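Local coordinates for methyltransferase (Geobacter sulfurreducens PCA, PDB 3C3P), which probably acts as an S-adenosyl-L-methionine-dependent O-methyltransferase, moving a methyl group onto an oxygen of a substrate not yet known, at residues 11-14 with 15-19; 20-23 with 24-27; 68-71 with 72-76. All coordinates share one frame; numbering follows the deposited sequence.

Contact 1 of 3, residues 11-14 with 15-19; sequences GAYL and DGLLP. With EDO (1,2-ethanediol), chain H.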
ATOM      1  N   GLY A  11       1.137  17.146  -6.373  1.00 33.05           N
ATOM      2  CA  GLY A  11      -0.269  16.909  -6.048  1.00 32.67           C
ATOM      3  C   GLY A  11      -1.156  17.134  -7.247  1.00 33.73           C
ATOM      4  O   GLY A  11      -2.044  16.337  -7.545  1.00 34.55           O
ATOM      5  N   ALA A  12      -0.904  18.240  -7.938  1.00 33.86           N
ATOM      6  CA  ALA A  12      -1.680  18.596  -9.125  1.00 33.57           C
ATOM      7  C   ALA A  12      -1.536  17.545 -10.228  1.00 32.94           C
ATOM      8  O   ALA A  12      -2.488  17.176 -10.913  1.00 33.32           O
ATOM      9  CB  ALA A  12      -1.263  19.968  -9.636  1.00 33.71           C
ATOM     10  N   TYR A  13      -0.320  17.051 -10.364  1.00 32.50           N
ATOM     11  CA  TYR A  13       0.004  16.032 -11.376  1.00 31.54           C
ATOM     12  C   TYR A  13      -0.710  14.719 -11.100  1.00 31.21           C
ATOM     13  O   TYR A  13      -1.323  14.137 -11.990  1.00 29.86           O
ATOM     14  CB  TYR A  13       1.516  15.829 -11.483  1.00 31.68           C
ATOM     15  CG  TYR A  13       1.908  14.600 -12.260  1.00 31.59           C
ATOM     16  CD1 TYR A  13       1.970  14.635 -13.635  1.00 31.83           C
ATOM     17  CD2 TYR A  13       2.228  13.412 -11.606  1.00 32.12           C
ATOM     18  CE1 TYR A  13       2.312  13.535 -14.351  1.00 31.53           C
ATOM     19  CE2 TYR A  13       2.590  12.281 -12.323  1.00 31.60           C
ATOM     20  CZ  TYR A  13       2.622  12.364 -13.708  1.00 30.95           C
ATOM     21  OH  TYR A  13       2.974  11.290 -14.472  1.00 29.43           O
ATOM     22  N   LEU A  14      -0.655  14.279  -9.849  1.00 30.86           N
ATOM     23  CA  LEU A  14      -1.301  13.022  -9.450  1.00 32.36           C
ATOM     24  C   LEU A  14      -2.808  13.132  -9.618  1.00 32.95           C
ATOM     25  O   LEU A  14      -3.476  12.216 -10.078  1.00 32.96           O
ATOM     26  CB  LEU A  14      -0.928  12.634  -8.007  1.00 32.27           C
ATOM     27  CG  LEU A  14       0.547  12.289  -7.773  1.00 33.25           C
ATOM     28  CD1 LEU A  14       0.864  12.056  -6.290  1.00 33.73           C
ATOM     29  CD2 LEU A  14       0.921  11.071  -8.603  1.00 32.60           C
ATOM     30  N   ASP A  15      -3.330  14.307  -9.325  1.00 34.13           N
ATOM     31  CA  ASP A  15      -4.766  14.520  -9.440  1.00 35.50           C
ATOM     32  C   ASP A  15      -5.168  14.481 -10.929  1.00 34.88           C
ATOM     33  O   ASP A  15      -6.226  13.952 -11.303  1.00 33.65           O
ATOM     34  CB  ASP A  15      -5.174  15.823  -8.751  1.00 36.94           C
ATOM     35  CG  ASP A  15      -4.839  15.841  -7.246  1.00 39.13           C
ATOM     36  OD1 ASP A  15      -4.451  14.782  -6.659  1.00 41.29           O
ATOM     37  OD2 ASP A  15      -4.985  16.935  -6.638  1.00 40.09           O
ATOM     38  N   GLY A  16      -4.281  14.999 -11.772  1.00 34.66           N
ATOM     39  CA  GLY A  16      -4.495  15.028 -13.232  1.00 34.33           C
ATOM     40  C   GLY A  16      -4.572  13.634 -13.835  1.00 34.18           C
ATOM     41  O   GLY A  16      -5.088  13.448 -14.943  1.00 32.14           O
ATOM     42  N   LEU A  17      -4.003  12.662 -13.122  1.00 34.86           N
ATOM     43  CA  LEU A  17      -4.031  11.246 -13.541  1.00 37.13           C
ATOM     44  C   LEU A  17      -5.338  10.582 -13.065  1.00 39.73           C
ATOM     45  O   LEU A  17      -5.658   9.482 -13.470  1.00 41.95           O
ATOM     46  CB  LEU A  17      -2.838  10.439 -12.980  1.00 36.19           C
ATOM     47  CG  LEU A  17      -1.394  10.756 -13.383  1.00 35.76           C
ATOM     48  CD1 LEU A  17      -0.442   9.885 -12.562  1.00 36.12           C
ATOM     49  CD2 LEU A  17      -1.145  10.577 -14.857  1.00 35.86           C
ATOM     50  N   LEU A  18      -6.052  11.227 -12.148  1.00 41.52           N
ATOM     51  CA  LEU A  18      -7.315  10.664 -11.633  1.00 41.54           C
ATOM     52  C   LEU A  18      -8.265  10.472 -12.796  1.00 42.60           C
ATOM     53  O   LEU A  18      -8.285  11.290 -13.733  1.00 42.51           O
ATOM     54  CB  LEU A  18      -7.965  11.528 -10.524  1.00 40.98           C
ATOM     55  CG  LEU A  18      -7.386  11.509  -9.097  1.00 40.11           C
ATOM     56  CD1 LEU A  18      -8.048  12.538  -8.190  1.00 40.71           C
ATOM     57  CD2 LEU A  18      -7.539  10.140  -8.495  1.00 40.09           C
ATOM     58  N   PRO A  19      -9.062   9.392 -12.761  1.00 44.23           N
ATOM     59  CA  PRO A  19      -9.998   9.220 -13.858  1.00 43.99           C
ATOM     60  C   PRO A  19     -11.200  10.107 -13.621  1.00 44.44           C
ATOM     61  O   PRO A  19     -11.258  10.817 -12.607  1.00 42.06           O
ATOM     62  CB  PRO A  19     -10.417   7.766 -13.713  1.00 44.62           C
ATOM     63  CG  PRO A  19     -10.448   7.563 -12.221  1.00 44.80           C
ATOM     64  CD  PRO A  19      -9.268   8.378 -11.705  1.00 44.46           C
TER
HETATM   65  C1  EDO H 214      -3.987   6.867 -10.869  1.00 49.89           C
HETATM   66  O1  EDO H 214      -2.686   7.285 -11.256  1.00 49.34           O
HETATM   67  C2  EDO H 214      -5.067   7.922 -10.857  1.00 50.65           C
HETATM   68  O2  EDO H 214      -6.054   7.578 -11.833  1.00 51.30           O

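Contact 2 of 3, residues 20-23 with 24-27; sequences EADP and VVAA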
ATOM      1  N   GLU A  20     -12.143  10.071 -14.556  1.00 45.19           N
ATOM      2  CA  GLU A  20     -13.379  10.858 -14.430  1.00 45.95           C
ATOM      3  C   GLU A  20     -13.998  10.463 -13.094  1.00 46.69           C
ATOM      4  O   GLU A  20     -14.095   9.283 -12.754  1.00 46.67           O
ATOM      5  CB  GLU A  20     -14.354  10.585 -15.573  1.00 46.12           C
ATOM      6  CG  GLU A  20     -15.611  11.444 -15.540  1.00 45.92           C
ATOM      7  N   ALA A  21     -14.409  11.464 -12.337  1.00 47.61           N
ATOM      8  CA  ALA A  21     -14.994  11.226 -11.011  1.00 48.92           C
ATOM      9  C   ALA A  21     -16.388  10.606 -11.029  1.00 49.20           C
ATOM     10  O   ALA A  21     -17.209  10.899 -11.883  1.00 49.95           O
ATOM     11  CB  ALA A  21     -15.008  12.534 -10.197  1.00 49.54           C
ATOM     12  N   ASP A  22     -16.596   9.725 -10.059  1.00 49.73           N
ATOM     13  CA  ASP A  22     -17.865   9.026  -9.838  1.00 49.54           C
ATOM     14  C   ASP A  22     -18.786  10.089  -9.230  1.00 49.40           C
ATOM     15  O   ASP A  22     -18.408  10.726  -8.243  1.00 48.73           O
ATOM     16  CB  ASP A  22     -17.640   7.821  -8.904  1.00 49.93           C
ATOM     17  CG  ASP A  22     -18.889   6.962  -8.675  1.00 50.36           C
ATOM     18  OD1 ASP A  22     -20.033   7.414  -8.890  1.00 50.59           O
ATOM     19  OD2 ASP A  22     -18.710   5.809  -8.232  1.00 50.74           O
ATOM     20  N   PRO A  23     -19.993  10.308  -9.805  1.00 49.03           N
ATOM     21  CA  PRO A  23     -20.850  11.355  -9.228  1.00 48.84           C
ATOM     22  C   PRO A  23     -21.264  11.032  -7.802  1.00 48.56           C
ATOM     23  O   PRO A  23     -21.619  11.917  -7.023  1.00 47.74           O
ATOM     24  CB  PRO A  23     -22.065  11.385 -10.165  1.00 49.10           C
ATOM     25  CG  PRO A  23     -22.085  10.060 -10.821  1.00 49.14           C
ATOM     26  CD  PRO A  23     -20.660   9.597 -10.909  1.00 49.28           C
ATOM     27  N   VAL A  24     -21.176   9.750  -7.481  1.00 48.59           N
ATOM     28  CA  VAL A  24     -21.508   9.258  -6.144  1.00 48.63           C
ATOM     29  C   VAL A  24     -20.540   9.877  -5.170  1.00 48.14           C
ATOM     30  O   VAL A  24     -20.891  10.353  -4.093  1.00 47.99           O
ATOM     31  CB  VAL A  24     -21.304   7.747  -6.005  1.00 48.67           C
ATOM     32  CG1 VAL A  24     -21.607   7.325  -4.588  1.00 49.04           C
ATOM     33  CG2 VAL A  24     -22.176   6.972  -6.991  1.00 49.30           C
ATOM     34  N   VAL A  25     -19.283   9.813  -5.574  1.00 48.32           N
ATOM     35  CA  VAL A  25     -18.180  10.352  -4.778  1.00 48.03           C
ATOM     36  C   VAL A  25     -18.241  11.877  -4.753  1.00 47.76           C
ATOM     37  O   VAL A  25     -18.017  12.509  -3.714  1.00 48.11           O
ATOM     38  CB  VAL A  25     -16.785   9.858  -5.283  1.00 48.33           C
ATOM     39  CG1 VAL A  25     -15.662  10.580  -4.570  1.00 48.17           C
ATOM     40  CG2 VAL A  25     -16.634   8.347  -5.088  1.00 48.24           C
ATOM     41  N   ALA A  26     -18.592  12.457  -5.895  1.00 47.19           N
ATOM     42  CA  ALA A  26     -18.670  13.921  -6.032  1.00 46.14           C
ATOM     43  C   ALA A  26     -19.837  14.484  -5.216  1.00 45.70           C
ATOM     44  O   ALA A  26     -19.753  15.581  -4.647  1.00 45.63           O
ATOM     45  CB  ALA A  26     -18.780  14.319  -7.500  1.00 46.15           C
ATOM     46  N   ALA A  27     -20.903  13.697  -5.136  1.00 44.88           N
ATOM     47  CA  ALA A  27     -22.102  14.092  -4.411  1.00 44.18           C
ATOM     48  C   ALA A  27     -21.807  14.082  -2.932  1.00 43.88           C
ATOM     49  O   ALA A  27     -22.306  14.904  -2.176  1.00 43.99           O
ATOM     50  CB  ALA A  27     -23.242  13.152  -4.719  1.00 44.16           C
TER

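Contact 3 of 3, residues 68-71 with 72-76; sequences GCAS and WWFAR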
ATOM      1  N   GLY A  68     -20.057   7.623   5.671  1.00 29.78           N
ATOM      2  CA  GLY A  68     -19.787   6.271   5.183  1.00 30.72           C
ATOM      3  C   GLY A  68     -18.753   6.294   4.061  1.00 31.68           C
ATOM      4  O   GLY A  68     -18.664   5.385   3.239  1.00 31.33           O
ATOM      5  N   CYS A  69     -17.939   7.331   4.053  1.00 32.82           N
ATOM      6  CA  CYS A  69     -16.936   7.465   2.990  1.00 34.82           C
ATOM      7  C   CYS A  69     -15.922   6.309   2.918  1.00 32.94           C
ATOM      8  O   CYS A  69     -15.643   5.770   1.845  1.00 32.48           O
ATOM      9  CB  CYS A  69     -16.190   8.791   3.113  1.00 37.19           C
ATOM     10  SG  CYS A  69     -15.006   9.040   1.785  1.00 42.99           S
ATOM     11  N   ALA A  70     -15.366   5.940   4.062  1.00 31.65           N
ATOM     12  CA  ALA A  70     -14.375   4.852   4.120  1.00 30.83           C
ATOM     13  C   ALA A  70     -15.015   3.530   3.733  1.00 31.05           C
ATOM     14  O   ALA A  70     -14.466   2.736   2.963  1.00 31.61           O
ATOM     15  CB  ALA A  70     -13.747   4.752   5.541  1.00 29.61           C
ATOM     16  N   SER A  71     -16.215   3.328   4.247  1.00 30.26           N
ATOM     17  CA  SER A  71     -16.982   2.091   3.999  1.00 30.34           C
ATOM     18  C   SER A  71     -17.342   1.964   2.528  1.00 30.12           C
ATOM     19  O   SER A  71     -17.442   0.868   1.984  1.00 29.58           O
ATOM     20  CB  SER A  71     -18.245   2.065   4.858  1.00 31.12           C
ATOM     21  OG  SER A  71     -17.921   2.126   6.238  1.00 31.28           O
ATOM     22  N   TRP A  72     -17.503   3.113   1.881  1.00 30.65           N
ATOM     23  CA  TRP A  72     -17.861   3.130   0.477  1.00 32.09           C
ATOM     24  C   TRP A  72     -16.694   2.540  -0.330  1.00 31.32           C
ATOM     25  O   TRP A  72     -16.889   1.677  -1.196  1.00 31.31           O
ATOM     26  CB  TRP A  72     -18.245   4.542   0.034  1.00 33.40           C
ATOM     27  CG  TRP A  72     -18.710   4.569  -1.327  1.00 35.16           C
ATOM     28  CD1 TRP A  72     -19.990   4.326  -1.779  1.00 37.10           C
ATOM     29  CD2 TRP A  72     -17.929   4.831  -2.473  1.00 36.59           C
ATOM     30  NE1 TRP A  72     -20.035   4.436  -3.144  1.00 37.50           N
ATOM     31  CE2 TRP A  72     -18.778   4.737  -3.594  1.00 37.45           C
ATOM     32  CE3 TRP A  72     -16.595   5.134  -2.671  1.00 36.40           C
ATOM     33  CZ2 TRP A  72     -18.324   4.951  -4.887  1.00 38.06           C
ATOM     34  CZ3 TRP A  72     -16.149   5.336  -3.963  1.00 37.76           C
ATOM     35  CH2 TRP A  72     -17.000   5.244  -5.043  1.00 37.79           C
ATOM     36  N   TRP A  73     -15.480   2.974  -0.001  1.00 30.78           N
ATOM     37  CA  TRP A  73     -14.261   2.500  -0.706  1.00 30.73           C
ATOM     38  C   TRP A  73     -14.011   1.024  -0.465  1.00 29.75           C
ATOM     39  O   TRP A  73     -13.714   0.254  -1.382  1.00 28.28           O
ATOM     40  CB  TRP A  73     -13.012   3.313  -0.328  1.00 31.25           C
ATOM     41  CG  TRP A  73     -13.052   4.713  -0.855  1.00 31.42           C
ATOM     42  CD1 TRP A  73     -13.456   5.834  -0.183  1.00 32.30           C
ATOM     43  CD2 TRP A  73     -12.722   5.130  -2.177  1.00 30.67           C
ATOM     44  NE1 TRP A  73     -13.374   6.935  -1.016  1.00 32.61           N
ATOM     45  CE2 TRP A  73     -12.946   6.525  -2.248  1.00 31.84           C
ATOM     46  CE3 TRP A  73     -12.299   4.457  -3.330  1.00 32.22           C
ATOM     47  CZ2 TRP A  73     -12.714   7.260  -3.402  1.00 32.19           C
ATOM     48  CZ3 TRP A  73     -12.080   5.189  -4.477  1.00 32.45           C
ATOM     49  CH2 TRP A  73     -12.294   6.581  -4.504  1.00 32.03           C
ATOM     50  N   PHE A  74     -14.164   0.634   0.789  1.00 28.78           N
ATOM     51  CA  PHE A  74     -13.966  -0.769   1.175  1.00 28.97           C
ATOM     52  C   PHE A  74     -15.037  -1.723   0.601  1.00 29.48           C
ATOM     53  O   PHE A  74     -14.725  -2.852   0.183  1.00 29.89           O
ATOM     54  CB  PHE A  74     -13.901  -0.934   2.698  1.00 28.51           C
ATOM     55  CG  PHE A  74     -12.666  -0.353   3.326  1.00 29.90           C
ATOM     56  CD1 PHE A  74     -11.408  -0.847   2.978  1.00 29.54           C
ATOM     57  CD2 PHE A  74     -12.750   0.591   4.326  1.00 30.05           C
ATOM     58  CE1 PHE A  74     -10.246  -0.355   3.567  1.00 29.95           C
ATOM     59  CE2 PHE A  74     -11.585   1.079   4.929  1.00 31.05           C
ATOM     60  CZ  PHE A  74     -10.339   0.600   4.548  1.00 30.35           C
ATOM     61  N   ALA A  75     -16.294  -1.280   0.600  1.00 29.38           N
ATOM     62  CA  ALA A  75     -17.405  -2.113   0.114  1.00 29.56           C
ATOM     63  C   ALA A  75     -17.215  -2.524  -1.337  1.00 30.02           C
ATOM     64  O   ALA A  75     -17.584  -3.621  -1.755  1.00 30.58           O
ATOM     65  CB  ALA A  75     -18.766  -1.387   0.288  1.00 29.19           C
ATOM     66  N   ARG A  76     -16.632  -1.610  -2.077  1.00 31.12           N
ATOM     67  CA  ARG A  76     -16.385  -1.783  -3.512  1.00 33.24           C
ATOM     68  C   ARG A  76     -15.297  -2.794  -3.803  1.00 32.13           C
ATOM     69  O   ARG A  76     -15.215  -3.326  -4.901  1.00 29.51           O
ATOM     70  CB  ARG A  76     -15.952  -0.450  -4.153  1.00 36.17           C
ATOM     71  CG  ARG A  76     -16.966   0.683  -4.030  1.00 39.43           C
ATOM     72  CD  ARG A  76     -16.749   1.778  -5.087  1.00 42.20           C
ATOM     73  NE  ARG A  76     -16.674   1.170  -6.422  1.00 44.47           N
ATOM     74  CZ  ARG A  76     -16.896   1.772  -7.584  1.00 47.47           C
ATOM     75  NH1 ARG A  76     -17.346   3.021  -7.645  1.00 48.62           N
ATOM     76  NH2 ARG A  76     -16.739   1.070  -8.705  1.00 48.54           N
TER

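Contact 1 of 3, residues 11-14 with 15-19
The last turn of helix 8-16 at the subunit interface is where Tyr13 and Leu17, one turn apart, meet. Methyl CD1 of Leu17 lies 3.9 Å from CE2 of the Tyr13 ring, the two side chains running obliquely past each other, while Leu17 CG sits above one ring face, displaced toward its rim. The tyrosine ring is brought there by a first torsion that sets CG opposite the backbone N (chi1 167°). A looser apolar contact, Leu14 CD2 to Leu17 CD1 at 4.4 Å, joins the third member of the cluster. Along the backbone Gly16 N donates to Ala12 O at 2.9 Å, while Leu17 N is shared between a weak bond to Tyr13 O and one of 3.1 Å to Leu14 O, approaching well above the latter's carbonyl plane. Leu17 O accepts from Arg188 NH1 of the second subunit and from EDO O2 at 2.5 Å; this ethanediol, probably from the crystallisation liquor, also bonds Ser187 of that subunit. Tyr13 OH is bonded to Asn183 of the second subunit, whose Ile196 packs on Leu14 and Leu17. With an alanine in place of Leu17, the tyrosine ring is likely to lose the branch lying over its face, and Ile196 of the second subunit part of its packing. On the other flank Asp15 OD1 accepts from Gln43 of helix 42-55. The chemistry is thus divided: Tyr13, Leu14 and Leu17 face the second subunit, while Asp15 and Leu18 turn to helix 42-55.

Contact 2 of 3, residues 20-23 with 24-27
Asp22 OD1 accepts the backbone N-H of Val24 at 3.0 Å, a bond with an N-H...O angle of 157° that makes Asp22 the N-cap of helix 23-34. The exact place of OD1 is less sure, because it sits too near a valine methyl in the model; the position before the helix still marks Asp22 as the N-cap, though the length of the bond is uncertain. With CG opposite its own backbone N (chi1 -176°), the carboxylate swings forward and runs alongside the valine; Asp22 CG is 3.7 Å from Val24 CB. The main chain of the same aspartate opens the helical bonding: Ala26 N reaches Asp22 O at 2.9 Å, in the carbonyl plane, and Ala27 N follows onto Pro23 O at 2.7 Å.

The close-packed part is the side of Asp22 and Val25. Asp22 CB meets Val25 CG2 at 4.0 Å, and the buried Val25, like Val24 and Asp22, rests against Trp72 of helix 69-75. Asp22 OD2, the oxygen not used for capping, makes a salt bridge to Arg76 and a weak hydrogen bond to a diethylene glycol molecule, probably from the crystallisation liquor. One carboxylate therefore serves both the helix start and Arg76, and the arginine would probably favour its charged form.

The other side is looser and turned to solvent. Ala21 precedes the cap in an extended, exposed conformation, and the ring of Pro23 is exposed. Ala27 is exposed too, although its CB comes close to Pro23 O, at 3.1 Å. An aspartate N-cap followed by proline at the first helical position is a classic way to begin an alpha-helix: the side chain takes up a backbone N-H, and proline has none to satisfy.

Contact 3 of 3, residues 68-71 with 72-76
Trp72 starts one turn past Gly68, the N-cap residue, and its N-H reaches Gly68 O at 2.9 Å, with a second, weak bond to Cys69 O. Gly68 has positive phi, which suits a glycine. The indole of Trp72 swings away from this first turn and points its rim onto the face of Trp73: CZ3 stands 3.7 Å above the Trp73 ring plane, over its centre, while Trp73 CE2 lies in the plane of Trp72, at its edge. Trp73 follows with a weak backbone bond to Cys69 O, and its five-membered ring takes the thiol of Cys69 at its edge: SG is 4.8 Å from the ring centroid, 85° off the normal, a sulfur-aromatic contact. Leaning back beside its own backbone N (chi1 -69°), the Trp73 side chain brings CD1 and NE1 to the sulfur. Phe74 N bonds Ala70 O at 3.0 Å in the carbonyl plane, and its ring atom CE2 lies 4.3 Å from Ala70 CB. Ala75 N donates to Ser71 O at 2.8 Å. Arg76 then folds back so that its CD lies 3.4 Å above the Trp72 ring plane, toward the rim. Within the beta-alpha-beta unit, Ser71 OG and Ala70 N hydrogen-bond the carboxylate of Asp65, and helix 69-75 lays Ala70, Ser71 and Phe74 on strand 59-63, Ser71 and Phe74 also on strand 83-88, while Phe74 and Trp73 meet helix 42-55.

The three contacts come in series along the chain, from the N-terminal helix to helix 69-75, the helix between strands 59-63 and 83-88 of the Rossmann-like fold. Contact 1, at the end of helix 8-16, runs straight on into contact 2, at the start of helix 23-34; their centres are 15 Å apart, with no touch beyond the chain itself. Contact 3, on helix 69-75, lies 13 Å from contact 2 between centres and does touch it, through the salt bridge of Asp22 OD2 to Arg76 NH1 at 3.2 Å. Contact 1 is about 21 Å from contact 3, centre to centre. Contact 1 faces the second subunit, whereas contact 2 fastens the N-terminal region onto the methyltransferase core.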